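Local coordinates for protein putative uronate isomerase (Thermotoga maritima, PDB 4NAR) that is of unproven function but may act as a lactate racemase or a related isomerase, at residues His260-Arg266 with Tyr418-Lys423; Asn98-Phe102 with Pro168-Thr173; Ser218-Asn222 with Gly244-Tyr249. All coordinates share one frame. Residues are numbered along the deposited sequence.

Interaction 1 (His260-Arg266 with Tyr418-Lys423)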
loop_
_atom_site.group_PDB
_atom_site.type_symbol
_atom_site.label_atom_id
_atom_site.label_comp_id
_atom_site.label_asym_id
_atom_site.label_seq_id
_atom_site.Cartn_x
_atom_site.Cartn_y
_atom_site.Cartn_z
ATOM N N HIS A 260 -8.505 13.417 -2.048
ATOM C CA HIS A 260 -7.078 13.096 -2.155
ATOM C C HIS A 260 -6.394 13.500 -3.469
ATOM O O HIS A 260 -5.243 13.133 -3.723
ATOM C CB HIS A 260 -6.849 11.614 -1.850
ATOM C CG HIS A 260 -7.237 11.216 -0.461
ATOM N ND1 HIS A 260 -7.744 9.970 -0.155
ATOM C CD2 HIS A 260 -7.176 11.892 0.714
ATOM C CE1 HIS A 260 -7.973 9.892 1.143
ATOM N NE2 HIS A 260 -7.636 11.049 1.693
ATOM N N VAL A 261 -7.090 14.268 -4.301
ATOM C CA VAL A 261 -6.468 14.783 -5.515
ATOM C C VAL A 261 -6.185 16.296 -5.438
ATOM O O VAL A 261 -7.101 17.100 -5.252
ATOM C CB VAL A 261 -7.288 14.432 -6.781
ATOM C CG1 VAL A 261 -6.616 15.005 -8.044
ATOM C CG2 VAL A 261 -7.444 12.927 -6.908
ATOM N N LYS A 262 -4.904 16.658 -5.558
ATOM C CA LYS A 262 -4.472 18.048 -5.674
ATOM C C LYS A 262 -4.386 18.462 -7.140
ATOM O O LYS A 262 -3.857 17.726 -7.984
ATOM C CB LYS A 262 -3.096 18.252 -5.025
ATOM C CG LYS A 262 -3.044 18.026 -3.505
ATOM C CD LYS A 262 -3.965 18.984 -2.759
ATOM C CE LYS A 262 -3.639 19.011 -1.266
ATOM N NZ LYS A 262 -4.658 19.815 -0.510
ATOM N N TYR A 263 -4.892 19.650 -7.449
ATOM C CA TYR A 263 -4.851 20.132 -8.827
ATOM C C TYR A 263 -3.862 21.269 -8.994
ATOM O O TYR A 263 -3.728 22.120 -8.111
ATOM C CB TYR A 263 -6.243 20.546 -9.318
ATOM C CG TYR A 263 -7.205 19.385 -9.409
ATOM C CD1 TYR A 263 -8.017 19.047 -8.330
ATOM C CD2 TYR A 263 -7.285 18.610 -10.564
ATOM C CE1 TYR A 263 -8.897 17.968 -8.403
ATOM C CE2 TYR A 263 -8.159 17.526 -10.647
ATOM C CZ TYR A 263 -8.962 17.211 -9.562
ATOM O OH TYR A 263 -9.837 16.145 -9.633
ATOM N N ILE A 264 -3.150 21.253 -10.118
ATOM C CA ILE A 264 -2.265 22.347 -10.503
ATOM C C ILE A 264 -2.547 22.693 -11.956
ATOM O O ILE A 264 -3.166 21.910 -12.674
ATOM C CB ILE A 264 -0.781 21.978 -10.336
ATOM C CG1 ILE A 264 -0.396 20.867 -11.315
ATOM C CG2 ILE A 264 -0.497 21.596 -8.893
ATOM C CD1 ILE A 264 1.075 20.492 -11.290
ATOM N N ASP A 265 -2.096 23.858 -12.398
ATOM C CA ASP A 265 -2.442 24.320 -13.743
ATOM C C ASP A 265 -1.265 24.308 -14.729
ATOM O O ASP A 265 -1.467 24.310 -15.952
ATOM C CB ASP A 265 -3.089 25.706 -13.673
ATOM C CG ASP A 265 -2.711 26.453 -12.413
ATOM O OD1 ASP A 265 -1.536 26.876 -12.302
ATOM O OD2 ASP A 265 -3.587 26.605 -11.532
ATOM N N ARG A 266 -0.047 24.279 -14.196
ATOM C CA ARG A 266 1.146 24.210 -15.028
ATOM C C ARG A 266 1.928 22.966 -14.662
ATOM O O ARG A 266 2.017 22.621 -13.483
ATOM C CB ARG A 266 2.021 25.432 -14.771
ATOM C CG ARG A 266 2.936 25.835 -15.922
ATOM C CD ARG A 266 3.272 27.325 -15.821
ATOM N NE ARG A 266 2.233 28.033 -15.071
ATOM C CZ ARG A 266 2.428 28.627 -13.896
ATOM N NH1 ARG A 266 3.637 28.628 -13.341
ATOM N NH2 ARG A 266 1.416 29.230 -13.281
ATOM N N TYR A 418 -0.817 12.792 -1.399
ATOM C CA TYR A 418 -1.829 13.251 -2.360
ATOM C C TYR A 418 -1.500 12.954 -3.819
ATOM O O TYR A 418 -0.336 13.026 -4.218
ATOM C CB TYR A 418 -2.067 14.753 -2.186
ATOM C CG TYR A 418 -2.771 15.031 -0.896
ATOM C CD1 TYR A 418 -2.069 15.056 0.298
ATOM C CD2 TYR A 418 -4.155 15.204 -0.850
ATOM C CE1 TYR A 418 -2.711 15.277 1.505
ATOM C CE2 TYR A 418 -4.813 15.429 0.357
ATOM C CZ TYR A 418 -4.080 15.463 1.533
ATOM O OH TYR A 418 -4.706 15.676 2.744
ATOM N N LEU A 419 -2.537 12.628 -4.599
ATOM C CA LEU A 419 -2.425 12.446 -6.051
ATOM C C LEU A 419 -2.504 13.823 -6.710
ATOM O O LEU A 419 -3.416 14.610 -6.420
ATOM C CB LEU A 419 -3.592 11.612 -6.568
ATOM C CG LEU A 419 -3.419 10.578 -7.679
ATOM C CD1 LEU A 419 -4.737 10.450 -8.460
ATOM C CD2 LEU A 419 -2.244 10.870 -8.597
ATOM N N TYR A 420 -1.557 14.123 -7.591
ATOM C CA TYR A 420 -1.587 15.389 -8.314
ATOM C C TYR A 420 -2.211 15.246 -9.703
ATOM O O TYR A 420 -2.015 14.231 -10.383
ATOM C CB TYR A 420 -0.185 16.000 -8.374
ATOM C CG TYR A 420 0.133 16.725 -7.094
ATOM C CD1 TYR A 420 0.533 16.029 -5.954
ATOM C CD2 TYR A 420 -0.017 18.099 -7.005
ATOM C CE1 TYR A 420 0.800 16.691 -4.768
ATOM C CE2 TYR A 420 0.252 18.770 -5.830
ATOM C CZ TYR A 420 0.652 18.068 -4.712
ATOM O OH TYR A 420 0.907 18.753 -3.545
ATOM N N ASP A 421 -3.000 16.243 -10.102
ATOM C CA ASP A 421 -3.564 16.266 -11.448
ATOM C C ASP A 421 -3.541 17.690 -12.026
ATOM O O ASP A 421 -3.436 18.670 -11.278
ATOM C CB ASP A 421 -4.977 15.678 -11.466
ATOM C CG ASP A 421 -5.293 14.949 -12.779
ATOM O OD1 ASP A 421 -4.560 15.179 -13.784
ATOM O OD2 ASP A 421 -6.268 14.147 -12.812
ATOM N N LEU A 422 -3.598 17.789 -13.354
ATOM C CA LEU A 422 -3.677 19.081 -14.047
ATOM C C LEU A 422 -5.114 19.601 -14.058
ATOM O O LEU A 422 -6.039 18.878 -14.460
ATOM C CB LEU A 422 -3.175 18.961 -15.492
ATOM C CG LEU A 422 -1.691 19.198 -15.783
ATOM C CD1 LEU A 422 -1.431 19.103 -17.290
ATOM C CD2 LEU A 422 -1.249 20.554 -15.247
ATOM N N LYS A 423 -5.294 20.849 -13.626
ATOM C CA LYS A 423 -6.634 21.429 -13.469
ATOM C C LYS A 423 -7.189 21.993 -14.772
ATOM O O LYS A 423 -6.620 21.768 -15.842
ATOM C CB LYS A 423 -6.636 22.504 -12.379
ATOM C CG LYS A 423 -6.905 23.910 -12.868
ATOM C CD LYS A 423 -7.258 24.819 -11.682
ATOM C CE LYS A 423 -6.119 24.874 -10.657
ATOM N NZ LYS A 423 -6.480 25.612 -9.394
#
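Two short parallel strands, 261-264 and 419-422, pair here into a two-stranded sheet that brings the last modelled residues beside the segment following helix 241-259, with 151 residues between the segments. Four bridges run from Val261 with Leu419 to Ile264 with Leu422, at CA-CA distances of 4.7 to 5.0 Å. Hydrogen bonds alternate in direction: Leu419 N gives to His260 O (2.9 Å), Lys262 N to Leu419 O (2.7 Å), Asp421 N to Lys262 O (2.7 Å), Ile264 N to Asp421 O (2.8 Å) and Lys423 N to Ile264 O (2.6 Å). On the face carrying Lys262, Tyr420, Ile264 and Leu422, the lysine lies along two aromatic rings: its CB sits over the Tyr420 ring, 3.7 Å from the centroid, while CE and NZ of Lys262 lie 4.1 and 4.8 Å from the centroid of the Tyr418 ring in CH-pi and cation-pi contacts. Ile264 CG2 meets the edge of the Tyr420 ring, 4.0 Å from CD2, and Ile264 CG1 lies 4.0 Å from Leu422 CD2. The other face pairs Val261 CG2 with Leu419 CD1 at 4.0 Å and Tyr263 CE2 with Asp421 CB at 3.8 Å; Asp421 also forms a salt bridge with Arg294. At the far end a long salt bridge joins Asp265 OD2 to Lys423 NZ at 3.7 Å, and Arg266, poorly ordered, also forms a salt bridge with Asp408. The five main-chain bonds give sequence-independent cohesion, whereas the pairs specific to this alignment, Lys262 over two tyrosines, Ile264 with Tyr420 and Leu422, and Val261 with Leu419, are consistent with side chains selecting the register.

Interaction 2 (Asn98-Phe102 with Pro168-Thr173)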
loop_
_atom_site.group_PDB
_atom_site.type_symbol
_atom_site.label_atom_id
_atom_site.label_comp_id
_atom_site.label_asym_id
_atom_site.label_seq_id
_atom_site.Cartn_x
_atom_site.Cartn_y
_atom_site.Cartn_z
ATOM N N ASN A 98 2.988 -10.648 13.972
ATOM C CA ASN A 98 3.456 -10.213 12.671
ATOM C C ASN A 98 3.002 -11.220 11.606
ATOM O O ASN A 98 2.756 -12.408 11.906
ATOM C CB ASN A 98 4.984 -10.061 12.642
ATOM C CG ASN A 98 5.447 -8.716 13.173
ATOM O OD1 ASN A 98 5.352 -7.691 12.490
ATOM N ND2 ASN A 98 5.955 -8.713 14.404
ATOM N N HIS A 99 2.868 -10.735 10.374
ATOM C CA HIS A 99 2.632 -11.610 9.226
ATOM C C HIS A 99 3.994 -12.199 8.826
ATOM O O HIS A 99 5.028 -11.613 9.139
ATOM C CB HIS A 99 1.990 -10.814 8.074
ATOM C CG HIS A 99 1.756 -11.629 6.836
ATOM N ND1 HIS A 99 1.290 -12.917 6.865
ATOM C CD2 HIS A 99 1.923 -11.305 5.519
ATOM C CE1 HIS A 99 1.185 -13.377 5.619
ATOM N NE2 HIS A 99 1.558 -12.413 4.798
ATOM N N GLU A 100 3.996 -13.364 8.172
ATOM C CA GLU A 100 5.233 -14.001 7.696
ATOM C C GLU A 100 5.119 -14.300 6.201
ATOM O O GLU A 100 4.991 -15.455 5.781
ATOM C CB GLU A 100 5.513 -15.289 8.465
ATOM C CG GLU A 100 5.544 -15.114 9.965
ATOM C CD GLU A 100 5.331 -16.428 10.690
ATOM O OE1 GLU A 100 6.341 -17.172 10.849
ATOM O OE2 GLU A 100 4.162 -16.717 11.084
ATOM N N PHE A 101 5.169 -13.225 5.422
ATOM C CA PHE A 101 4.901 -13.222 3.987
ATOM C C PHE A 101 5.726 -14.292 3.268
ATOM O O PHE A 101 5.251 -14.955 2.328
ATOM C CB PHE A 101 5.268 -11.825 3.454
ATOM C CG PHE A 101 4.860 -11.574 2.035
ATOM C CD1 PHE A 101 5.661 -11.992 0.983
ATOM C CD2 PHE A 101 3.690 -10.889 1.749
ATOM C CE1 PHE A 101 5.294 -11.754 -0.344
ATOM C CE2 PHE A 101 3.321 -10.636 0.437
ATOM C CZ PHE A 101 4.125 -11.077 -0.616
ATOM N N PHE A 102 6.972 -14.446 3.715
ATOM C CA PHE A 102 7.928 -15.284 2.996
ATOM C C PHE A 102 8.052 -16.663 3.617
ATOM O O PHE A 102 8.937 -17.417 3.240
ATOM C CB PHE A 102 9.312 -14.625 2.993
ATOM C CG PHE A 102 9.342 -13.267 2.339
ATOM C CD1 PHE A 102 9.511 -13.140 0.960
ATOM C CD2 PHE A 102 9.215 -12.111 3.111
ATOM C CE1 PHE A 102 9.542 -11.865 0.354
ATOM C CE2 PHE A 102 9.238 -10.835 2.520
ATOM C CZ PHE A 102 9.399 -10.712 1.140
ATOM N N PRO A 168 -2.236 -7.347 -0.924
ATOM C CA PRO A 168 -1.100 -8.168 -0.456
ATOM C C PRO A 168 -0.951 -8.315 1.059
ATOM O O PRO A 168 -0.077 -9.080 1.488
ATOM C CB PRO A 168 0.124 -7.380 -0.958
ATOM C CG PRO A 168 -0.339 -5.923 -0.867
ATOM C CD PRO A 168 -1.803 -5.984 -1.315
ATOM N N GLY A 169 -1.763 -7.593 1.832
ATOM C CA GLY A 169 -1.582 -7.456 3.272
ATOM C C GLY A 169 -1.116 -8.672 4.065
ATOM O O GLY A 169 -0.144 -8.594 4.842
ATOM N N ILE A 170 -1.802 -9.797 3.885
ATOM C CA ILE A 170 -1.477 -10.997 4.640
ATOM C C ILE A 170 -1.387 -12.199 3.705
ATOM O O ILE A 170 -1.769 -13.330 4.051
ATOM C CB ILE A 170 -2.533 -11.256 5.727
ATOM C CG1 ILE A 170 -3.917 -11.362 5.071
ATOM C CG2 ILE A 170 -2.487 -10.149 6.800
ATOM C CD1 ILE A 170 -5.035 -11.606 6.021
ATOM N N ALA A 171 -0.869 -11.939 2.516
ATOM C CA ALA A 171 -0.797 -12.957 1.480
ATOM C C ALA A 171 0.661 -13.401 1.286
ATOM O O ALA A 171 1.470 -13.440 2.246
ATOM C CB ALA A 171 -1.393 -12.425 0.177
ATOM N N SER A 172 1.003 -13.715 0.042
ATOM C CA SER A 172 2.347 -14.149 -0.260
ATOM C C SER A 172 2.710 -13.924 -1.718
ATOM O O SER A 172 1.934 -13.356 -2.502
ATOM C CB SER A 172 2.543 -15.617 0.140
ATOM O OG SER A 172 1.486 -16.433 -0.342
ATOM N N THR A 173 3.883 -14.437 -2.063
ATOM C CA THR A 173 4.621 -14.061 -3.252
ATOM C C THR A 173 3.899 -14.203 -4.586
ATOM O O THR A 173 3.888 -13.264 -5.385
ATOM C CB THR A 173 5.929 -14.856 -3.304
ATOM O OG1 THR A 173 6.732 -14.451 -2.194
ATOM C CG2 THR A 173 6.684 -14.579 -4.588
HETATM O O HOH W 1 5.653 -15.658 -0.290
#
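Phe101 and His99 bury the most surface where the loop between strands 94-97 and 107-113 meets the loop leading into helix 173-186, within the region matched to the lactate racemase N-terminal domain. Phe101 sets one ring face over Ser172 CA, 3.7 Å from the ring centroid, and reaches the helix start, with CE1 3.5 Å from Thr173 N. The His99 ring takes Ile170 CA over its face at 3.5 Å from the centroid, while NE2 donates to Ala171 O at 2.8 Å; its ND1 is hydrogen-bonded to Asn135. Thr173 is tied in through a water that donates to Phe101 O (2.7 Å) and accepts from Thr173 N (2.8 Å), with Thr173 OG1 2.5 Å from the same water. The 168-173 loop opens with a cis peptide before Pro168 and folds back through Ala171 N to Pro168 O at 3.1 Å. Because its partners here are mostly main-chain atoms, the contact constrains the backbone path into the helix, and the His99 bond requires a proton on NE2.

Interaction 3 (Ser218-Asn222 with Gly244-Tyr249)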
loop_
_atom_site.group_PDB
_atom_site.type_symbol
_atom_site.label_atom_id
_atom_site.label_comp_id
_atom_site.label_asym_id
_atom_site.label_seq_id
_atom_site.Cartn_x
_atom_site.Cartn_y
_atom_site.Cartn_z
ATOM N N SER A 218 -16.899 -11.860 9.276
ATOM C CA SER A 218 -15.827 -10.958 8.831
ATOM C C SER A 218 -16.271 -9.513 8.636
ATOM O O SER A 218 -17.195 -9.242 7.869
ATOM C CB SER A 218 -15.256 -11.441 7.500
ATOM O OG SER A 218 -14.470 -12.593 7.704
ATOM N N PHE A 219 -15.580 -8.572 9.264
ATOM C CA PHE A 219 -15.977 -7.184 9.109
ATOM C C PHE A 219 -14.924 -6.346 8.444
ATOM O O PHE A 219 -13.728 -6.547 8.641
ATOM C CB PHE A 219 -16.385 -6.591 10.456
ATOM C CG PHE A 219 -17.496 -7.359 11.111
ATOM C CD1 PHE A 219 -18.821 -7.133 10.742
ATOM C CD2 PHE A 219 -17.215 -8.368 12.031
ATOM C CE1 PHE A 219 -19.863 -7.875 11.315
ATOM C CE2 PHE A 219 -18.255 -9.121 12.615
ATOM C CZ PHE A 219 -19.579 -8.874 12.251
ATOM N N THR A 220 -15.383 -5.425 7.615
ATOM C CA THR A 220 -14.504 -4.410 7.084
ATOM C C THR A 220 -14.812 -3.093 7.775
ATOM O O THR A 220 -15.978 -2.700 7.927
ATOM C CB THR A 220 -14.615 -4.253 5.548
ATOM O OG1 THR A 220 -13.793 -3.155 5.134
ATOM C CG2 THR A 220 -16.075 -3.998 5.094
ATOM N N LEU A 221 -13.759 -2.444 8.244
ATOM C CA LEU A 221 -13.867 -1.132 8.849
ATOM C C LEU A 221 -12.951 -0.249 7.998
ATOM O O LEU A 221 -11.742 -0.161 8.242
ATOM C CB LEU A 221 -13.452 -1.193 10.328
ATOM C CG LEU A 221 -14.284 -2.178 11.173
ATOM C CD1 LEU A 221 -13.730 -3.596 11.139
ATOM C CD2 LEU A 221 -14.436 -1.713 12.619
ATOM N N ASN A 222 -13.540 0.345 6.959
ATOM C CA ASN A 222 -12.807 1.018 5.893
ATOM C C ASN A 222 -12.709 2.528 6.187
ATOM O O ASN A 222 -13.699 3.268 6.106
ATOM C CB ASN A 222 -13.508 0.751 4.553
ATOM C CG ASN A 222 -12.622 1.053 3.339
ATOM O OD1 ASN A 222 -11.689 1.869 3.410
ATOM N ND2 ASN A 222 -12.910 0.383 2.214
ATOM N N GLY A 244 -19.530 -7.007 1.548
ATOM C CA GLY A 244 -19.392 -5.819 2.361
ATOM C C GLY A 244 -18.107 -5.082 2.034
ATOM O O GLY A 244 -18.088 -3.837 1.964
ATOM N N PHE A 245 -17.034 -5.850 1.839
ATOM C CA PHE A 245 -15.727 -5.283 1.541
ATOM C C PHE A 245 -15.824 -4.469 0.257
ATOM O O PHE A 245 -15.292 -3.357 0.170
ATOM C CB PHE A 245 -14.702 -6.397 1.349
ATOM C CG PHE A 245 -13.821 -6.629 2.537
ATOM C CD1 PHE A 245 -14.134 -7.604 3.483
ATOM C CD2 PHE A 245 -12.650 -5.887 2.698
ATOM C CE1 PHE A 245 -13.305 -7.821 4.574
ATOM C CE2 PHE A 245 -11.808 -6.102 3.790
ATOM C CZ PHE A 245 -12.129 -7.073 4.720
ATOM N N LEU A 246 -16.495 -5.054 -0.738
ATOM C CA LEU A 246 -16.744 -4.406 -2.027
ATOM C C LEU A 246 -17.531 -3.090 -1.896
ATOM O O LEU A 246 -17.134 -2.071 -2.462
ATOM C CB LEU A 246 -17.455 -5.382 -2.978
ATOM C CG LEU A 246 -16.556 -6.207 -3.921
ATOM C CD1 LEU A 246 -15.168 -6.464 -3.342
ATOM C CD2 LEU A 246 -17.202 -7.541 -4.319
ATOM N N ARG A 247 -18.635 -3.113 -1.147
ATOM C CA ARG A 247 -19.452 -1.908 -0.936
ATOM C C ARG A 247 -18.683 -0.788 -0.215
ATOM O O ARG A 247 -18.642 0.355 -0.680
ATOM C CB ARG A 247 -20.712 -2.246 -0.131
ATOM C CG ARG A 247 -21.757 -3.083 -0.885
ATOM C CD ARG A 247 -23.048 -3.196 -0.061
ATOM N NE ARG A 247 -22.821 -3.963 1.163
ATOM C CZ ARG A 247 -23.009 -5.278 1.257
ATOM N NH1 ARG A 247 -23.450 -5.965 0.206
ATOM N NH2 ARG A 247 -22.770 -5.911 2.401
ATOM N N ALA A 248 -18.087 -1.134 0.928
ATOM C CA ALA A 248 -17.319 -0.182 1.733
ATOM C C ALA A 248 -16.169 0.434 0.941
ATOM O O ALA A 248 -15.911 1.647 1.054
ATOM C CB ALA A 248 -16.801 -0.845 3.020
ATOM N N TYR A 249 -15.498 -0.394 0.133
ATOM C CA TYR A 249 -14.413 0.068 -0.755
ATOM C C TYR A 249 -14.890 1.061 -1.814
ATOM O O TYR A 249 -14.192 2.037 -2.115
ATOM C CB TYR A 249 -13.724 -1.118 -1.454
ATOM C CG TYR A 249 -12.762 -0.746 -2.575
ATOM C CD1 TYR A 249 -11.536 -0.162 -2.299
ATOM C CD2 TYR A 249 -13.088 -0.985 -3.903
ATOM C CE1 TYR A 249 -10.652 0.176 -3.317
ATOM C CE2 TYR A 249 -12.214 -0.653 -4.936
ATOM C CZ TYR A 249 -10.995 -0.076 -4.639
ATOM O OH TYR A 249 -10.125 0.252 -5.667
HETATM O O HOH W 2 -13.693 -2.329 2.495
#
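Thr220 stands over the face of the Phe245 ring, its CB 3.6 Å from the centroid and almost on the ring normal, a CH-pi contact of strand on helix. Its CG2 lies 3.7 Å from Gly244 O and 3.8 Å from Ala248 CB. The small residues Gly244 and Ala248 are consistent with the close approach, 5.7 Å between Thr220 CA and Phe245 CA. Polar groups meet through water: it accepts from Asn222 ND2 (2.8 Å), donates to Phe245 O (3.0 Å) and lies 2.8 Å from Thr220 OG1, which is also bonded to Asn149, as Asn222 OD1 is to Thr151. The segment axes run nearly parallel, 9° apart and 8.3 Å at closest approach. Strand 217-227 lies in the seven-stranded mixed sheet between 144-150 and 231-240. Helix 241-259 packs on one face of this sheet, while Phe219 and Leu221 reach helix 12-24 on the other, so the sheet is sandwiched between helices as in alpha/beta folds.

Overall arrangement
Two contacts are buried and one is partly exposed. Interactions 2 and 3 are the buried ones; interaction 1 has its centre about 20 Å from the centre of the chain, on the opposite side from interaction 2, with about 33 Å between their centres. Helix 241-259, one partner in interaction 3, runs on into strand 261-264 of interaction 1, linking the mixed sheet to the small parallel sheet; their nearest atoms are still about 9 Å apart. CH-pi packing is common to all three. Interaction 1 adds direct main-chain hydrogen bonds, a lysine-tyrosine cation-pi contact and a long salt bridge, whereas interactions 2 and 3 are water-bridged, with the single His99 bond the direct one in interaction 2.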